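Local coordinates for uncharacterized conserved protein (Idiomarina loihiensis, PDB 2QSD) that is of unknown function, carries two DUF1543 family segments, and folds largely into antiparallel sheets flanked by two short helices, at residues A[35-38]-A[39-42]; A[110-113]-A[114-117]. All coordinates share one frame; numbering follows the deposited sequence.

Contact 1 (A[35-38]-A[39-42]); sequences PSME and ETYP
Two donors of Thr40 converge on one carbonyl oxygen, Met37 O, and grip it from different directions. The hydroxyl makes the shorter bond, Thr40 OG1 to Met37 O at 2.6 Å, and lies in the carbonyl plane; the amide, Thr40 N, reaches the same Met37 O at 3.0 Å from well above that plane. Threonine suits the place because its OG1, set between its own backbone N and carbonyl carbon (chi1 70°), turns back to the chain while CG2 packs on Ser36 O. One residue earlier on each side, Ser36 OG donates to Glu39 OE2 at 3.1 Å, and Glu39 OE2 accepts on its anti lone pair, the one away from Glu39 OE1. This side-chain bond is backed by weak ones from Glu39 N to Ser36 OG and Ser36 O. The Glu39 side chain crosses that of Pro35 at about a right angle, with Glu39 OE2 3.7 Å from Pro35 CG.

Tyr41 lays one ring face over the backbone of Glu38: Glu38 CA stands 3.8 Å from the ring centroid, nearly on the normal, a CH-pi contact. Selenomethionine Met37, bent at chi2 and chi3, brings CE to the ring edge at Tyr41 CE1, 3.7 Å away. Cutting Tyr41 back to an alanine would remove the ring, and would probably uncover Glu38 CA and open a gap beside Met37 CE.

The turn joins strand 26-34 to helix 41-47; Met37 and Thr40 touch Val13 and Phe11 of strand 9-17, while Tyr41 touches Leu178 and Pro179 near the C-terminal end.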
ATOM      1  N   PRO A  35      -6.688 -25.471   7.661  1.00 50.16           N
ATOM      2  CA  PRO A  35      -5.735 -26.478   8.174  1.00 54.09           C
ATOM      3  C   PRO A  35      -4.309 -26.235   7.681  1.00 56.10           C
ATOM      4  O   PRO A  35      -3.342 -26.555   8.376  1.00 55.50           O
ATOM      5  CB  PRO A  35      -6.257 -27.800   7.593  1.00 54.49           C
ATOM      6  CG  PRO A  35      -7.643 -27.500   7.068  1.00 54.85           C
ATOM      7  CD  PRO A  35      -7.666 -26.056   6.724  1.00 46.75           C
ATOM      8  N   SER A  36      -4.195 -25.690   6.476  1.00 56.87           N
ATOM      9  CA  SER A  36      -2.906 -25.341   5.899  1.00 54.10           C
ATOM     10  C   SER A  36      -3.012 -23.995   5.201  1.00 52.01           C
ATOM     11  O   SER A  36      -4.108 -23.468   5.012  1.00 51.15           O
ATOM     12  CB  SER A  36      -2.443 -26.418   4.913  1.00 51.50           C
ATOM     13  OG  SER A  36      -3.328 -26.527   3.808  1.00 59.84           O
HETATM   14  N   MSE A  37      -1.861 -23.456   4.820  1.00 52.58           N
HETATM   15  CA  MSE A  37      -1.770 -22.193   4.116  1.00 46.04           C
HETATM   16  C   MSE A  37      -2.440 -22.259   2.733  1.00 55.59           C
HETATM   17  O   MSE A  37      -3.262 -21.397   2.398  1.00 52.83           O
HETATM   18  CB  MSE A  37      -0.299 -21.790   4.025  1.00 49.10           C
HETATM   19  CG  MSE A  37      -0.034 -20.353   3.621  1.00 69.36           C
HETATM   20 SE   MSE A  37      -1.149 -18.958   4.431  1.00 75.64          SE
HETATM   21  CE  MSE A  37      -1.541 -18.241   2.706  1.00 44.96           C
ATOM     22  N   GLU A  38      -2.124 -23.308   1.965  1.00 53.74           N
ATOM     23  CA  GLU A  38      -2.690 -23.533   0.625  1.00 54.87           C
ATOM     24  C   GLU A  38      -4.207 -23.688   0.619  1.00 52.23           C
ATOM     25  O   GLU A  38      -4.856 -23.421  -0.387  1.00 57.76           O
ATOM     26  CB  GLU A  38      -2.065 -24.769  -0.034  1.00 54.53           C
ATOM     27  CG  GLU A  38      -0.601 -24.617  -0.418  1.00 58.88           C
ATOM     28  CD  GLU A  38      -0.081 -25.765  -1.278  1.00 63.84           C
ATOM     29  OE1 GLU A  38      -0.729 -26.838  -1.328  1.00 61.29           O
ATOM     30  OE2 GLU A  38       0.990 -25.589  -1.905  1.00 61.90           O
ATOM     31  N   GLU A  39      -4.771 -24.118   1.742  1.00 52.97           N
ATOM     32  CA  GLU A  39      -6.218 -24.269   1.849  1.00 59.24           C
ATOM     33  C   GLU A  39      -6.942 -22.961   2.165  1.00 52.75           C
ATOM     34  O   GLU A  39      -8.167 -22.939   2.259  1.00 53.79           O
ATOM     35  CB  GLU A  39      -6.583 -25.370   2.850  1.00 56.79           C
ATOM     36  CG  GLU A  39      -6.335 -26.777   2.309  1.00 65.21           C
ATOM     37  CD  GLU A  39      -6.736 -27.861   3.286  1.00 77.32           C
ATOM     38  OE1 GLU A  39      -7.936 -28.205   3.335  1.00 92.13           O
ATOM     39  OE2 GLU A  39      -5.849 -28.376   3.998  1.00 87.67           O
ATOM     40  N   THR A  40      -6.187 -21.875   2.319  1.00 52.01           N
ATOM     41  CA  THR A  40      -6.779 -20.558   2.546  1.00 47.90           C
ATOM     42  C   THR A  40      -6.825 -19.720   1.264  1.00 47.75           C
ATOM     43  O   THR A  40      -7.394 -18.619   1.262  1.00 40.38           O
ATOM     44  CB  THR A  40      -6.042 -19.763   3.644  1.00 46.94           C
ATOM     45  OG1 THR A  40      -4.749 -19.366   3.174  1.00 47.44           O
ATOM     46  CG2 THR A  40      -5.905 -20.579   4.928  1.00 43.50           C
ATOM     47  N   TYR A  41      -6.239 -20.251   0.188  1.00 40.28           N
ATOM     48  CA  TYR A  41      -6.141 -19.535  -1.091  1.00 42.79           C
ATOM     49  C   TYR A  41      -7.477 -19.021  -1.656  1.00 46.74           C
ATOM     50  O   TYR A  41      -7.532 -17.866  -2.079  1.00 49.12           O
ATOM     51  CB  TYR A  41      -5.347 -20.326  -2.145  1.00 41.24           C
ATOM     52  CG  TYR A  41      -3.855 -20.443  -1.883  1.00 48.93           C
ATOM     53  CD1 TYR A  41      -3.225 -19.671  -0.899  1.00 51.24           C
ATOM     54  CD2 TYR A  41      -3.060 -21.304  -2.649  1.00 49.93           C
ATOM     55  CE1 TYR A  41      -1.860 -19.773  -0.667  1.00 41.02           C
ATOM     56  CE2 TYR A  41      -1.680 -21.408  -2.425  1.00 39.61           C
ATOM     57  CZ  TYR A  41      -1.095 -20.637  -1.429  1.00 43.71           C
ATOM     58  OH  TYR A  41       0.255 -20.715  -1.184  1.00 54.98           O
ATOM     59  N   PRO A  42      -8.549 -19.858  -1.670  1.00 52.49           N
ATOM     60  CA  PRO A  42      -9.861 -19.320  -2.067  1.00 50.69           C
ATOM     61  C   PRO A  42     -10.327 -18.119  -1.251  1.00 48.87           C
ATOM     62  O   PRO A  42     -10.873 -17.168  -1.818  1.00 53.23           O
ATOM     63  CB  PRO A  42     -10.808 -20.506  -1.834  1.00 45.84           C
ATOM     64  CG  PRO A  42      -9.952 -21.694  -2.038  1.00 50.95           C
ATOM     65  CD  PRO A  42      -8.643 -21.310  -1.405  1.00 52.42           C
TER

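Contact 2 (A[110-113]-A[114-117]); sequences ADSP and QSAK
Ser115 turns its hydroxyl back across the start of the helix, where Ser115 OG lies between Asp111 OD2, at 2.8 Å, and Ser112 O, at 2.9 Å. The torsions make the meeting possible: Asp111 CG sits between its backbone N and carbonyl carbon (chi1 48°), bringing OD2 within reach of Ser115 OG, which takes the corresponding position on its own residue. Aspartate suits this place, since a carboxylate near a helix N terminus is probably favoured by the dipole.

Ser112 is the N-cap of helix 113-122, a small polar residue placed where the first turn begins, with Ser112 OG 3.1 Å from Ser115 N. Pro113 follows; first-turn amides have no carbonyl four residues back within the helix to bond, so a proline, without an N-H, costs no helical hydrogen bond there. The helical i to i-4 bonds begin with Ala116 N to Ser112 O at 3.0 Å, followed by Lys117 N to Pro113 O.

On the inner side, Ala110 CB meets Ala116 CB at 3.9 Å; these small methyls let strand end and helix approach closely, with Tyr87 of strand 85-90 against both. Lys117 runs extended, its CG passing 3.4 Å from Pro113 O, and its NZ is hydrogen-bonded to Asp144 O.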
ATOM      1  N   ALA A 110      -8.905  -6.825  23.697  1.00 57.49           N
ATOM      2  CA  ALA A 110      -9.637  -5.793  24.438  1.00 64.82           C
ATOM      3  C   ALA A 110     -11.134  -6.075  24.504  1.00 65.76           C
ATOM      4  O   ALA A 110     -11.640  -6.947  23.790  1.00 62.39           O
ATOM      5  CB  ALA A 110      -9.379  -4.425  23.836  1.00 59.61           C
ATOM      6  N   ASP A 111     -11.834  -5.341  25.369  1.00 73.61           N
ATOM      7  CA  ASP A 111     -13.287  -5.495  25.519  1.00 83.29           C
ATOM      8  C   ASP A 111     -14.078  -4.595  24.565  1.00 84.50           C
ATOM      9  O   ASP A 111     -15.157  -4.966  24.097  1.00 85.87           O
ATOM     10  CB  ASP A 111     -13.734  -5.292  26.978  1.00 86.64           C
ATOM     11  CG  ASP A 111     -13.146  -4.035  27.624  1.00 95.62           C
ATOM     12  OD1 ASP A 111     -13.305  -3.882  28.853  1.00102.04           O
ATOM     13  OD2 ASP A 111     -12.531  -3.202  26.926  1.00 99.25           O
ATOM     14  N   SER A 112     -13.520  -3.423  24.273  1.00 85.04           N
ATOM     15  CA  SER A 112     -14.164  -2.432  23.418  1.00 84.24           C
ATOM     16  C   SER A 112     -13.180  -1.924  22.364  1.00 82.75           C
ATOM     17  O   SER A 112     -11.972  -1.935  22.609  1.00 84.56           O
ATOM     18  CB  SER A 112     -14.656  -1.255  24.268  1.00 82.78           C
ATOM     19  OG  SER A 112     -13.580  -0.399  24.619  1.00 78.06           O
ATOM     20  N   PRO A 113     -13.689  -1.480  21.191  1.00 81.44           N
ATOM     21  CA  PRO A 113     -12.864  -0.802  20.178  1.00 77.19           C
ATOM     22  C   PRO A 113     -12.120   0.436  20.684  1.00 76.74           C
ATOM     23  O   PRO A 113     -11.049   0.756  20.168  1.00 79.42           O
ATOM     24  CB  PRO A 113     -13.886  -0.397  19.112  1.00 74.99           C
ATOM     25  CG  PRO A 113     -14.983  -1.384  19.254  1.00 79.28           C
ATOM     26  CD  PRO A 113     -15.082  -1.637  20.726  1.00 82.52           C
ATOM     27  N   GLN A 114     -12.686   1.116  21.681  1.00 83.95           N
ATOM     28  CA  GLN A 114     -12.075   2.301  22.293  1.00 87.84           C
ATOM     29  C   GLN A 114     -10.802   1.945  23.066  1.00 85.77           C
ATOM     30  O   GLN A 114      -9.760   2.575  22.881  1.00 83.39           O
ATOM     31  CB  GLN A 114     -13.072   2.998  23.230  1.00 92.46           C
ATOM     32  CG  GLN A 114     -14.464   3.233  22.636  1.00104.89           C
ATOM     33  CD  GLN A 114     -14.542   4.472  21.754  1.00114.16           C
ATOM     34  OE1 GLN A 114     -13.779   5.425  21.922  1.00115.09           O
ATOM     35  NE2 GLN A 114     -15.483   4.466  20.814  1.00113.93           N
ATOM     36  N   SER A 115     -10.900   0.929  23.924  1.00 85.23           N
ATOM     37  CA  SER A 115      -9.768   0.458  24.727  1.00 86.12           C
ATOM     38  C   SER A 115      -8.723  -0.274  23.883  1.00 84.28           C
ATOM     39  O   SER A 115      -7.536  -0.284  24.225  1.00 83.04           O
ATOM     40  CB  SER A 115     -10.252  -0.449  25.859  1.00 85.92           C
ATOM     41  OG  SER A 115     -10.956  -1.563  25.344  1.00 89.42           O
ATOM     42  N   ALA A 116      -9.179  -0.885  22.790  1.00 77.71           N
ATOM     43  CA  ALA A 116      -8.298  -1.520  21.817  1.00 75.57           C
ATOM     44  C   ALA A 116      -7.317  -0.512  21.232  1.00 77.41           C
ATOM     45  O   ALA A 116      -6.107  -0.758  21.209  1.00 74.38           O
ATOM     46  CB  ALA A 116      -9.114  -2.171  20.717  1.00 73.11           C
ATOM     47  N   LYS A 117      -7.852   0.627  20.790  1.00 80.27           N
ATOM     48  CA  LYS A 117      -7.052   1.717  20.233  1.00 84.49           C
ATOM     49  C   LYS A 117      -6.063   2.280  21.256  1.00 85.04           C
ATOM     50  O   LYS A 117      -4.920   2.581  20.913  1.00 82.09           O
ATOM     51  CB  LYS A 117      -7.955   2.825  19.679  1.00 86.49           C
ATOM     52  CG  LYS A 117      -8.680   2.456  18.385  1.00 88.30           C
ATOM     53  CD  LYS A 117      -9.549   3.597  17.877  1.00 89.04           C
ATOM     54  CE  LYS A 117     -10.348   3.173  16.654  1.00 96.40           C
ATOM     55  NZ  LYS A 117     -11.131   4.296  16.065  1.00 90.82           N
TER

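How the contacts relate
From the N terminus, the chain passes through strands 9-17 and 26-34 before contact 1 turns it, over residues 35-42, into helix 41-47. It then runs on through strands of all three sheets, and contact 2 makes a second strand-to-helix turn, from strand 105-110 into helix 113-122. The two are in series, neither nested nor crossed, and lie on opposite sides of the chain's centre, with their own centres about 30 Å apart. Contact 1 ties its helix start to the five-stranded sheet and the C-terminal end; contact 2 belongs to the three-stranded sheet of 85-90, 105-110 and 145-148. Each falls in a different DUF1543 range.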